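Local coordinates for protein Tox3 (Phaeosphaeria nodorum, PDB 6WES) that is a necrotrophic effector (toxin) of a fungal pathogen of wheat, here as a beta-barrel part of the longer protein, and probably acts through recognition involving host Snn3, at residues 1-6 / 112-117; 12-17 / 147-152; 96-101 / 123-128. All blocks are in the same frame, centred on the assembly; numbering follows the deposited sequence.

How the contacts relate
From the N terminus, strand 2-16 supplies one side of two contacts. At its start, residues 1-6 meet the loop 112-117 in contact 1, closing a loop of 105 residues; near its end, residues 12-17 pair with 147-152 in contact 2, closing one of 129. These two closures cross, since their segments alternate along the chain, and their centres lie 34 Å apart on opposite sides of the chain's centre. Contact 3, between 96-101 and 123-128, closes a short loop that falls within the span of contact 2 and crosses contact 1. Contacts 2 and 3 touch, joining strands 92-105, 126-133, 144-153 and 2-16 of one antiparallel sheet.

Contact 1. Residues 1-6 / 112-117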
loop_
_atom_site.group_PDB
_atom_site.type_symbol
_atom_site.label_atom_id
_atom_site.label_comp_id
_atom_site.label_asym_id
_atom_site.label_seq_id
_atom_site.Cartn_x
_atom_site.Cartn_y
_atom_site.Cartn_z
ATOM N N TYR A 1 -28.740 6.274 -9.800
ATOM C CA TYR A 1 -28.605 5.445 -8.593
ATOM C C TYR A 1 -27.111 5.194 -8.417
ATOM O O TYR A 1 -26.307 5.540 -9.293
ATOM C CB TYR A 1 -29.394 4.127 -8.721
ATOM C CG TYR A 1 -28.907 3.273 -9.863
ATOM C CD1 TYR A 1 -29.428 3.407 -11.144
ATOM C CD2 TYR A 1 -27.895 2.350 -9.666
ATOM C CE1 TYR A 1 -28.946 2.632 -12.191
ATOM C CE2 TYR A 1 -27.411 1.578 -10.692
ATOM C CZ TYR A 1 -27.932 1.720 -11.955
ATOM O OH TYR A 1 -27.419 0.916 -12.952
ATOM N N ILE A 2 -26.697 4.570 -7.323
ATOM C CA ILE A 2 -25.274 4.406 -7.031
ATOM C C ILE A 2 -24.805 3.033 -7.498
ATOM O O ILE A 2 -25.192 2.001 -6.945
ATOM C CB ILE A 2 -24.990 4.592 -5.534
ATOM C CG1 ILE A 2 -25.562 5.926 -5.038
ATOM C CG2 ILE A 2 -23.493 4.476 -5.257
ATOM C CD1 ILE A 2 -24.858 7.127 -5.547
ATOM N N LYS A 3 -23.936 3.009 -8.495
ATOM C CA LYS A 3 -23.262 1.776 -8.884
ATOM C C LYS A 3 -22.152 1.473 -7.887
ATOM O O LYS A 3 -21.468 2.381 -7.402
ATOM C CB LYS A 3 -22.620 1.934 -10.266
ATOM C CG LYS A 3 -23.575 2.022 -11.430
ATOM C CD LYS A 3 -23.818 0.670 -11.988
ATOM C CE LYS A 3 -24.286 0.774 -13.424
ATOM N NZ LYS A 3 -25.035 -0.470 -13.706
ATOM N N ALA A 4 -21.959 0.195 -7.598
ATOM C CA ALA A 4 -20.853 -0.284 -6.778
ATOM C C ALA A 4 -19.713 -0.754 -7.670
ATOM O O ALA A 4 -19.938 -1.448 -8.668
ATOM C CB ALA A 4 -21.310 -1.459 -5.912
ATOM N N ASN A 5 -18.482 -0.426 -7.282
ATOM C CA ASN A 5 -17.326 -0.911 -8.018
ATOM C C ASN A 5 -16.212 -1.232 -7.040
ATOM O O ASN A 5 -16.031 -0.535 -6.042
ATOM C CB ASN A 5 -16.768 0.144 -8.984
ATOM C CG ASN A 5 -17.744 0.550 -10.038
ATOM O OD1 ASN A 5 -17.922 -0.159 -11.062
ATOM N ND2 ASN A 5 -18.386 1.683 -9.839
ATOM N N ASP A 6 -15.444 -2.267 -7.336
ATOM C CA ASP A 6 -14.262 -2.561 -6.545
ATOM C C ASP A 6 -13.141 -3.041 -7.453
ATOM O O ASP A 6 -13.373 -3.570 -8.555
ATOM C CB ASP A 6 -14.549 -3.593 -5.451
ATOM C CG ASP A 6 -14.969 -4.936 -6.016
ATOM O OD1 ASP A 6 -14.088 -5.803 -6.186
ATOM O OD2 ASP A 6 -16.177 -5.123 -6.310
ATOM N N HIS A 112 -19.221 8.131 -18.761
ATOM C CA HIS A 112 -20.594 8.613 -18.814
ATOM C C HIS A 112 -21.558 7.692 -18.071
ATOM O O HIS A 112 -22.582 8.169 -17.559
ATOM C CB HIS A 112 -21.003 8.851 -20.269
ATOM C CG HIS A 112 -20.267 9.996 -20.896
ATOM N ND1 HIS A 112 -19.047 9.845 -21.521
ATOM C CD2 HIS A 112 -20.547 11.320 -20.931
ATOM C CE1 HIS A 112 -18.621 11.021 -21.945
ATOM N NE2 HIS A 112 -19.513 11.932 -21.599
ATOM N N ASN A 113 -21.244 6.396 -17.969
ATOM C CA ASN A 113 -22.154 5.405 -17.409
ATOM C C ASN A 113 -21.669 4.797 -16.108
ATOM O O ASN A 113 -22.490 4.284 -15.340
ATOM C CB ASN A 113 -22.357 4.243 -18.394
ATOM C CG ASN A 113 -22.869 4.702 -19.739
ATOM O OD1 ASN A 113 -23.792 5.496 -19.812
ATOM N ND2 ASN A 113 -22.253 4.210 -20.814
ATOM N N ASN A 114 -20.368 4.814 -15.863
ATOM C CA ASN A 114 -19.769 4.199 -14.681
ATOM C C ASN A 114 -18.309 4.643 -14.671
ATOM O O ASN A 114 -17.858 5.382 -15.557
ATOM C CB ASN A 114 -19.891 2.670 -14.751
ATOM C CG ASN A 114 -19.788 1.994 -13.396
ATOM O OD1 ASN A 114 -19.482 2.616 -12.393
ATOM N ND2 ASN A 114 -20.064 0.699 -13.369
ATOM N N ILE A 115 -17.567 4.192 -13.661
ATOM C CA ILE A 115 -16.120 4.452 -13.628
ATOM C C ILE A 115 -15.444 3.811 -14.840
ATOM O O ILE A 115 -15.980 2.911 -15.499
ATOM C CB ILE A 115 -15.478 3.932 -12.334
ATOM C CG1 ILE A 115 -15.533 2.406 -12.260
ATOM C CG2 ILE A 115 -16.116 4.627 -11.107
ATOM C CD1 ILE A 115 -14.594 1.851 -11.182
ATOM N N TYR A 116 -14.221 4.254 -15.099
ATOM C CA TYR A 116 -13.393 3.628 -16.133
ATOM C C TYR A 116 -11.967 3.853 -15.674
ATOM O O TYR A 116 -11.587 5.002 -15.422
ATOM C CB TYR A 116 -13.608 4.289 -17.494
ATOM C CG TYR A 116 -13.142 3.474 -18.673
ATOM C CD1 TYR A 116 -14.058 2.834 -19.493
ATOM C CD2 TYR A 116 -11.789 3.342 -18.947
ATOM C CE1 TYR A 116 -13.657 2.091 -20.597
ATOM C CE2 TYR A 116 -11.367 2.586 -20.067
ATOM C CZ TYR A 116 -12.311 1.962 -20.851
ATOM O OH TYR A 116 -11.920 1.231 -21.956
ATOM N N LEU A 117 -11.209 2.774 -15.487
ATOM C CA LEU A 117 -9.868 2.862 -14.919
ATOM C C LEU A 117 -8.802 2.668 -15.984
ATOM O O LEU A 117 -9.057 2.139 -17.065
ATOM C CB LEU A 117 -9.672 1.831 -13.802
ATOM C CG LEU A 117 -10.776 1.852 -12.740
ATOM C CD1 LEU A 117 -10.483 0.739 -11.735
ATOM C CD2 LEU A 117 -10.890 3.200 -12.044
HETATM O O HOH W 1 -20.583 -1.448 -11.364
#
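Asn5 and Asn114 meet across two backbones that stay well apart, Lys3 and Asn114 being the nearest CA pair at one end (7.2 Å) and Asn5 and Ile115 at the other (7.9 Å), so the contact rests on side chains and not on strand pairing. The amides of Asn5 and Asn114 reach toward each other tip to tip with their planes 47° apart. Asn5 ND2 donates to Asn114 OD1 at 2.9 Å, whereas the return bond from Asn114 ND2 to Asn5 OD1, at 3.3 Å, is weak; the twist between the planes fits this unequal pair. Asn114 OD1 also accepts Ile115 N at 2.8 Å, that donor lying above the carbonyl plane, and two N-H groups thus grip one oxygen and hold the amide. Water 1 accepts from Asn114 ND2 and donates to Ala4 O, tying the same amide to the backbone. Ile115 has CG1 in the crowded position between N and carbonyl carbon (chi1 66°), and CD1 beyond it packs on Asn5 CB at 3.5 Å. Lys3 crosses Asn114 at about a right angle, its CB 3.9 Å from Asn114 OD1, while its NZ donates to Tyr1 OH. This surface contact pins a long loop between strands 92-105 and 126-133 to the start of strand 2-16, which pairs with strand 23-36: Asn5 ND2 also bonds Ile33 O, and Asn114 touches Phe35.

Contact 2. Residues 12-17 / 147-152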
loop_
_atom_site.group_PDB
_atom_site.type_symbol
_atom_site.label_atom_id
_atom_site.label_comp_id
_atom_site.label_asym_id
_atom_site.label_seq_id
_atom_site.Cartn_x
_atom_site.Cartn_y
_atom_site.Cartn_z
ATOM N N ARG A 12 4.477 -6.916 -4.648
ATOM C CA ARG A 12 5.488 -7.673 -3.930
ATOM C C ARG A 12 6.786 -6.879 -3.987
ATOM O O ARG A 12 7.109 -6.274 -5.020
ATOM C CB ARG A 12 5.688 -9.035 -4.624
ATOM C CG ARG A 12 6.872 -9.871 -4.134
ATOM C CD ARG A 12 6.816 -11.293 -4.681
ATOM N NE ARG A 12 5.596 -11.971 -4.236
ATOM C CZ ARG A 12 5.204 -13.175 -4.663
ATOM N NH1 ARG A 12 5.941 -13.827 -5.556
ATOM N NH2 ARG A 12 4.096 -13.726 -4.187
ATOM N N SER A 13 7.571 -6.934 -2.921
ATOM C CA SER A 13 8.851 -6.241 -2.933
ATOM C C SER A 13 9.859 -7.000 -2.086
ATOM O O SER A 13 9.493 -7.810 -1.230
ATOM C CB SER A 13 8.721 -4.808 -2.408
ATOM O OG SER A 13 8.248 -4.776 -1.069
ATOM N N VAL A 14 11.136 -6.723 -2.326
ATOM C CA VAL A 14 12.241 -7.317 -1.576
ATOM C C VAL A 14 13.157 -6.179 -1.139
ATOM O O VAL A 14 13.475 -5.291 -1.948
ATOM C CB VAL A 14 13.038 -8.315 -2.447
ATOM C CG1 VAL A 14 14.207 -8.926 -1.663
ATOM C CG2 VAL A 14 12.105 -9.400 -2.977
ATOM N N HIS A 15 13.570 -6.197 0.128
ATOM C CA HIS A 15 14.402 -5.145 0.699
ATOM C C HIS A 15 15.607 -5.729 1.418
ATOM O O HIS A 15 15.549 -6.820 1.997
ATOM C CB HIS A 15 13.588 -4.290 1.687
ATOM C CG HIS A 15 12.568 -3.433 1.006
ATOM N ND1 HIS A 15 11.307 -3.885 0.685
ATOM C CD2 HIS A 15 12.654 -2.176 0.515
ATOM C CE1 HIS A 15 10.649 -2.936 0.033
ATOM N NE2 HIS A 15 11.445 -1.881 -0.068
ATOM N N ASP A 16 16.681 -4.947 1.420
ATOM C CA ASP A 16 17.908 -5.288 2.134
ATOM C C ASP A 16 18.144 -4.227 3.189
ATOM O O ASP A 16 18.152 -3.028 2.889
ATOM C CB ASP A 16 19.066 -5.376 1.146
ATOM C CG ASP A 16 18.842 -6.454 0.132
ATOM O OD1 ASP A 16 18.408 -7.562 0.505
ATOM O OD2 ASP A 16 19.097 -6.204 -1.076
ATOM N N CYS A 17 18.273 -4.664 4.428
ATOM C CA CYS A 17 18.373 -3.755 5.559
ATOM C C CYS A 17 19.704 -3.985 6.267
ATOM O O CYS A 17 20.496 -4.850 5.875
ATOM C CB CYS A 17 17.183 -3.951 6.507
ATOM S SG CYS A 17 15.536 -3.604 5.763
ATOM N N SER A 147 17.442 -0.513 1.604
ATOM C CA SER A 147 17.432 -0.378 0.154
ATOM C C SER A 147 16.433 -1.348 -0.469
ATOM O O SER A 147 16.248 -2.473 0.003
ATOM C CB SER A 147 18.832 -0.553 -0.446
ATOM O OG SER A 147 19.418 -1.769 -0.009
ATOM N N THR A 148 15.744 -0.881 -1.507
ATOM C CA THR A 148 14.775 -1.701 -2.221
ATOM C C THR A 148 15.530 -2.516 -3.265
ATOM O O THR A 148 16.209 -1.948 -4.133
ATOM C CB THR A 148 13.716 -0.799 -2.856
ATOM O OG1 THR A 148 13.070 -0.041 -1.824
ATOM C CG2 THR A 148 12.654 -1.620 -3.621
ATOM N N ARG A 149 15.437 -3.843 -3.186
ATOM C CA ARG A 149 16.102 -4.678 -4.175
ATOM C C ARG A 149 15.282 -4.794 -5.443
ATOM O O ARG A 149 15.830 -4.709 -6.539
ATOM C CB ARG A 149 16.401 -6.060 -3.619
ATOM C CG ARG A 149 17.579 -6.628 -4.423
ATOM C CD ARG A 149 17.753 -8.062 -4.235
ATOM N NE ARG A 149 18.173 -8.350 -2.879
ATOM C CZ ARG A 149 18.267 -9.581 -2.420
ATOM N NH1 ARG A 149 18.022 -10.601 -3.234
ATOM N NH2 ARG A 149 18.608 -9.785 -1.160
ATOM N N THR A 150 13.971 -4.987 -5.311
ATOM C CA THR A 150 13.106 -5.107 -6.474
ATOM C C THR A 150 11.668 -4.969 -5.993
ATOM O O THR A 150 11.392 -5.074 -4.799
ATOM C CB THR A 150 13.340 -6.426 -7.226
ATOM O OG1 THR A 150 12.600 -6.392 -8.448
ATOM C CG2 THR A 150 12.936 -7.646 -6.402
ATOM N N TYR A 151 10.758 -4.732 -6.939
ATOM C CA TYR A 151 9.331 -4.690 -6.634
ATOM C C TYR A 151 8.567 -4.973 -7.918
ATOM O O TYR A 151 9.094 -4.792 -9.024
ATOM C CB TYR A 151 8.904 -3.356 -5.999
ATOM C CG TYR A 151 9.115 -2.172 -6.896
ATOM C CD1 TYR A 151 10.346 -1.562 -6.988
ATOM C CD2 TYR A 151 8.071 -1.657 -7.669
ATOM C CE1 TYR A 151 10.545 -0.481 -7.825
ATOM C CE2 TYR A 151 8.284 -0.561 -8.519
ATOM C CZ TYR A 151 9.521 0.008 -8.568
ATOM O OH TYR A 151 9.783 1.097 -9.386
ATOM N N GLY A 152 7.322 -5.416 -7.779
ATOM C CA GLY A 152 6.534 -5.706 -8.966
ATOM C C GLY A 152 5.202 -6.314 -8.600
ATOM O O GLY A 152 4.848 -6.378 -7.421
HETATM O O HOH W 2 21.197 -1.912 2.164
HETATM O O HOH W 3 18.940 -3.461 -2.003
#
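Ser147 opens an antiparallel pairing with strand 12-16 that contains a classic beta bulge, part of the sheet of this beta-barrel effector. Ser147 and Asp16 form a hydrogen-bonded pair, each backbone N donating to the other's O at 2.9 Å, and water 3 links Ser147 OG to Asp16 OD2; just beyond Asp16, Cys17 is disulfide-bonded to Cys146. Thr148 next lies beside His15, the two side chains pointing the same way, with OG1 3.0 Å from His15 NE2; Thr148 OG1 is hydrogen-bonded to Pro125 O. The bulge follows: Arg149 and Thr150 both face Val14, whose O accepts Arg149 N at 2.7 Å and Thr150 N only weakly at 3.4 Å, and the register shifts by one residue. The extra residue's side chain is turned toward the partner strand. Arg149 has CG anti to its backbone N (chi1 -156°), and its chain bends at chi3, which places NE; the guanidinium and Asp16 carboxylate planes are 29° apart, nearly coplanar. The salt bridge is side-on: Arg149 NE donates to Asp16 OD2 at 3.0 Å and NH2 to Asp16 OD1 at 2.8 Å, each oxygen using its syn lone pair. Asp16 OD1 has a second partner in Gly22 N. Val14 CG1 covers one guanidinium face over its centre. Thr150 CG2 rests on Val14 CG2 at 3.9 Å, and Thr150 O accepts Val14 N. Tyr151 and Ser13 form a non-hydrogen-bonded pair. At the far end Gly152 and Arg12 exchange backbone bonds, Arg12 N donating to Gly152 O at 2.8 Å.

Contact 3. Residues 96-101 / 123-128; sequences YQLRQP and QRPTMH
Arg99 lays its guanidinium flat on the ring of His128, centres 3.6 Å apart and planes at 19°, in a stack offset so that NH1 sits toward the ring's rim, 3.3 Å from His128 CE1. Gln97 OE1 fixes the rotation of that guanidinium by accepting both Arg99 NE and NH2 at 2.9 Å, and Gln97 NE2 donates to Asp80 OD1 of strand 72-85, holding the amide; His128 NE2 and Thr126 OG1 share a hydrogen bond of 2.7 Å that anchors the ring. The backbones pair Gln97 with His128 and Arg99 with Thr126, as in a regular antiparallel sheet. Leu98 and Met127 point to the other face, where Leu98 CD1 packs on Pro125 CB at 3.8 Å. Met127 SD makes an oblique Met-aromatic contact, 5.0 Å from the centroid of the Tyr96 ring. Beyond the paired residues, Gln100 bends at chi2 (63°), and its NE2 donates to Gln123 O at 2.9 Å and to Pro101 O, bridging the loop to the strand. Strand 92-105 also pairs with strand 72-85 and strand 126-133 with strand 144-153, while Leu98 and Met127 both touch His15 of strand 2-16 and Arg25 of strand 23-36, consistent with a place inside the barrel.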
loop_
_atom_site.group_PDB
_atom_site.type_symbol
_atom_site.label_atom_id
_atom_site.label_comp_id
_atom_site.label_asym_id
_atom_site.label_seq_id
_atom_site.Cartn_x
_atom_site.Cartn_y
_atom_site.Cartn_z
ATOM N N TYR A 96 10.281 -3.459 11.560
ATOM C CA TYR A 96 10.309 -3.032 10.167
ATOM C C TYR A 96 9.000 -2.360 9.823
ATOM O O TYR A 96 7.939 -2.768 10.302
ATOM C CB TYR A 96 10.460 -4.227 9.232
ATOM C CG TYR A 96 11.782 -4.873 9.436
ATOM C CD1 TYR A 96 12.897 -4.451 8.728
ATOM C CD2 TYR A 96 11.920 -5.899 10.364
ATOM C CE1 TYR A 96 14.139 -5.033 8.952
ATOM C CE2 TYR A 96 13.129 -6.466 10.601
ATOM C CZ TYR A 96 14.232 -6.026 9.890
ATOM O OH TYR A 96 15.454 -6.602 10.146
ATOM N N GLN A 97 9.079 -1.336 8.993
ATOM C CA GLN A 97 7.889 -0.699 8.452
ATOM C C GLN A 97 8.038 -0.559 6.945
ATOM O O GLN A 97 9.003 0.060 6.462
ATOM C CB GLN A 97 7.708 0.669 9.078
ATOM C CG GLN A 97 6.430 1.349 8.609
ATOM C CD GLN A 97 6.147 2.568 9.439
ATOM O OE1 GLN A 97 6.507 3.686 9.058
ATOM N NE2 GLN A 97 5.505 2.363 10.587
ATOM N N LEU A 98 7.093 -1.136 6.216
ATOM C CA LEU A 98 7.051 -1.079 4.761
ATOM C C LEU A 98 5.999 -0.057 4.358
ATOM O O LEU A 98 4.877 -0.068 4.888
ATOM C CB LEU A 98 6.665 -2.450 4.220
ATOM C CG LEU A 98 6.446 -2.563 2.713
ATOM C CD1 LEU A 98 7.720 -2.140 1.944
ATOM C CD2 LEU A 98 6.075 -3.987 2.403
ATOM N N ARG A 99 6.388 0.867 3.496
ATOM C CA ARG A 99 5.510 1.940 3.036
ATOM C C ARG A 99 5.311 1.742 1.536
ATOM O O ARG A 99 6.234 1.962 0.736
ATOM C CB ARG A 99 6.131 3.293 3.359
ATOM C CG ARG A 99 6.394 3.465 4.849
ATOM C CD ARG A 99 7.041 4.793 5.194
ATOM N NE ARG A 99 7.470 4.783 6.586
ATOM C CZ ARG A 99 8.405 5.585 7.092
ATOM N NH1 ARG A 99 8.986 6.503 6.316
ATOM N NH2 ARG A 99 8.728 5.485 8.367
ATOM N N GLN A 100 4.126 1.306 1.148
ATOM C CA GLN A 100 3.858 0.859 -0.220
ATOM C C GLN A 100 2.804 1.743 -0.878
ATOM O O GLN A 100 1.618 1.680 -0.495
ATOM C CB GLN A 100 3.396 -0.595 -0.164
ATOM C CG GLN A 100 2.947 -1.196 -1.501
ATOM C CD GLN A 100 4.070 -1.233 -2.508
ATOM O OE1 GLN A 100 4.990 -2.045 -2.387
ATOM N NE2 GLN A 100 4.014 -0.353 -3.510
ATOM N N PRO A 101 3.158 2.584 -1.845
ATOM C CA PRO A 101 2.151 3.406 -2.529
ATOM C C PRO A 101 1.319 2.589 -3.502
ATOM O O PRO A 101 1.780 1.589 -4.064
ATOM C CB PRO A 101 2.978 4.440 -3.304
ATOM C CG PRO A 101 4.376 4.330 -2.793
ATOM C CD PRO A 101 4.535 2.929 -2.245
ATOM N N GLN A 123 4.323 0.538 -7.891
ATOM C CA GLN A 123 5.045 1.708 -7.431
ATOM C C GLN A 123 6.098 1.289 -6.422
ATOM O O GLN A 123 5.896 0.353 -5.638
ATOM C CB GLN A 123 4.100 2.728 -6.822
ATOM C CG GLN A 123 3.345 3.508 -7.905
ATOM C CD GLN A 123 2.570 4.643 -7.303
ATOM O OE1 GLN A 123 1.393 4.486 -6.992
ATOM N NE2 GLN A 123 3.225 5.783 -7.100
ATOM N N ARG A 124 7.221 1.985 -6.455
ATOM C CA ARG A 124 8.355 1.645 -5.600
ATOM C C ARG A 124 8.030 1.898 -4.135
ATOM O O ARG A 124 7.670 3.029 -3.766
ATOM C CB ARG A 124 9.553 2.505 -6.003
ATOM C CG ARG A 124 10.857 2.184 -5.257
ATOM C CD ARG A 124 12.017 3.095 -5.746
ATOM N NE ARG A 124 13.264 2.850 -5.013
ATOM C CZ ARG A 124 14.478 3.149 -5.476
ATOM N NH1 ARG A 124 14.622 3.711 -6.671
ATOM N NH2 ARG A 124 15.551 2.877 -4.746
ATOM N N PRO A 125 8.140 0.900 -3.267
ATOM C CA PRO A 125 7.943 1.101 -1.832
ATOM C C PRO A 125 9.272 1.437 -1.164
ATOM O O PRO A 125 10.329 1.412 -1.794
ATOM C CB PRO A 125 7.475 -0.281 -1.379
ATOM C CG PRO A 125 8.265 -1.237 -2.277
ATOM C CD PRO A 125 8.370 -0.523 -3.621
ATOM N N THR A 126 9.203 1.769 0.119
ATOM C CA THR A 126 10.397 1.889 0.944
ATOM C C THR A 126 10.206 1.075 2.213
ATOM O O THR A 126 9.085 0.925 2.706
ATOM C CB THR A 126 10.693 3.338 1.315
ATOM O OG1 THR A 126 9.593 3.892 2.057
ATOM C CG2 THR A 126 10.951 4.169 0.054
ATOM N N MET A 127 11.294 0.541 2.745
ATOM C CA MET A 127 11.269 -0.172 4.009
ATOM C C MET A 127 12.214 0.519 4.970
ATOM O O MET A 127 13.200 1.144 4.560
ATOM C CB MET A 127 11.670 -1.641 3.866
ATOM C CG MET A 127 11.482 -2.459 5.162
ATOM S SD MET A 127 11.763 -4.229 4.964
ATOM C CE MET A 127 10.245 -4.607 4.050
ATOM N N HIS A 128 11.895 0.411 6.251
ATOM C CA HIS A 128 12.557 1.138 7.316
ATOM C C HIS A 128 12.756 0.166 8.468
ATOM O O HIS A 128 11.876 -0.651 8.738
ATOM C CB HIS A 128 11.635 2.325 7.686
ATOM C CG HIS A 128 11.264 3.151 6.490
ATOM N ND1 HIS A 128 11.992 4.257 6.116
ATOM C CD2 HIS A 128 10.298 2.995 5.545
ATOM C CE1 HIS A 128 11.481 4.765 5.007
ATOM N NE2 HIS A 128 10.457 4.011 4.632
HETATM O O HOH W 4 7.319 4.718 0.317
HETATM O O HOH W 5 1.984 -0.371 -6.203
#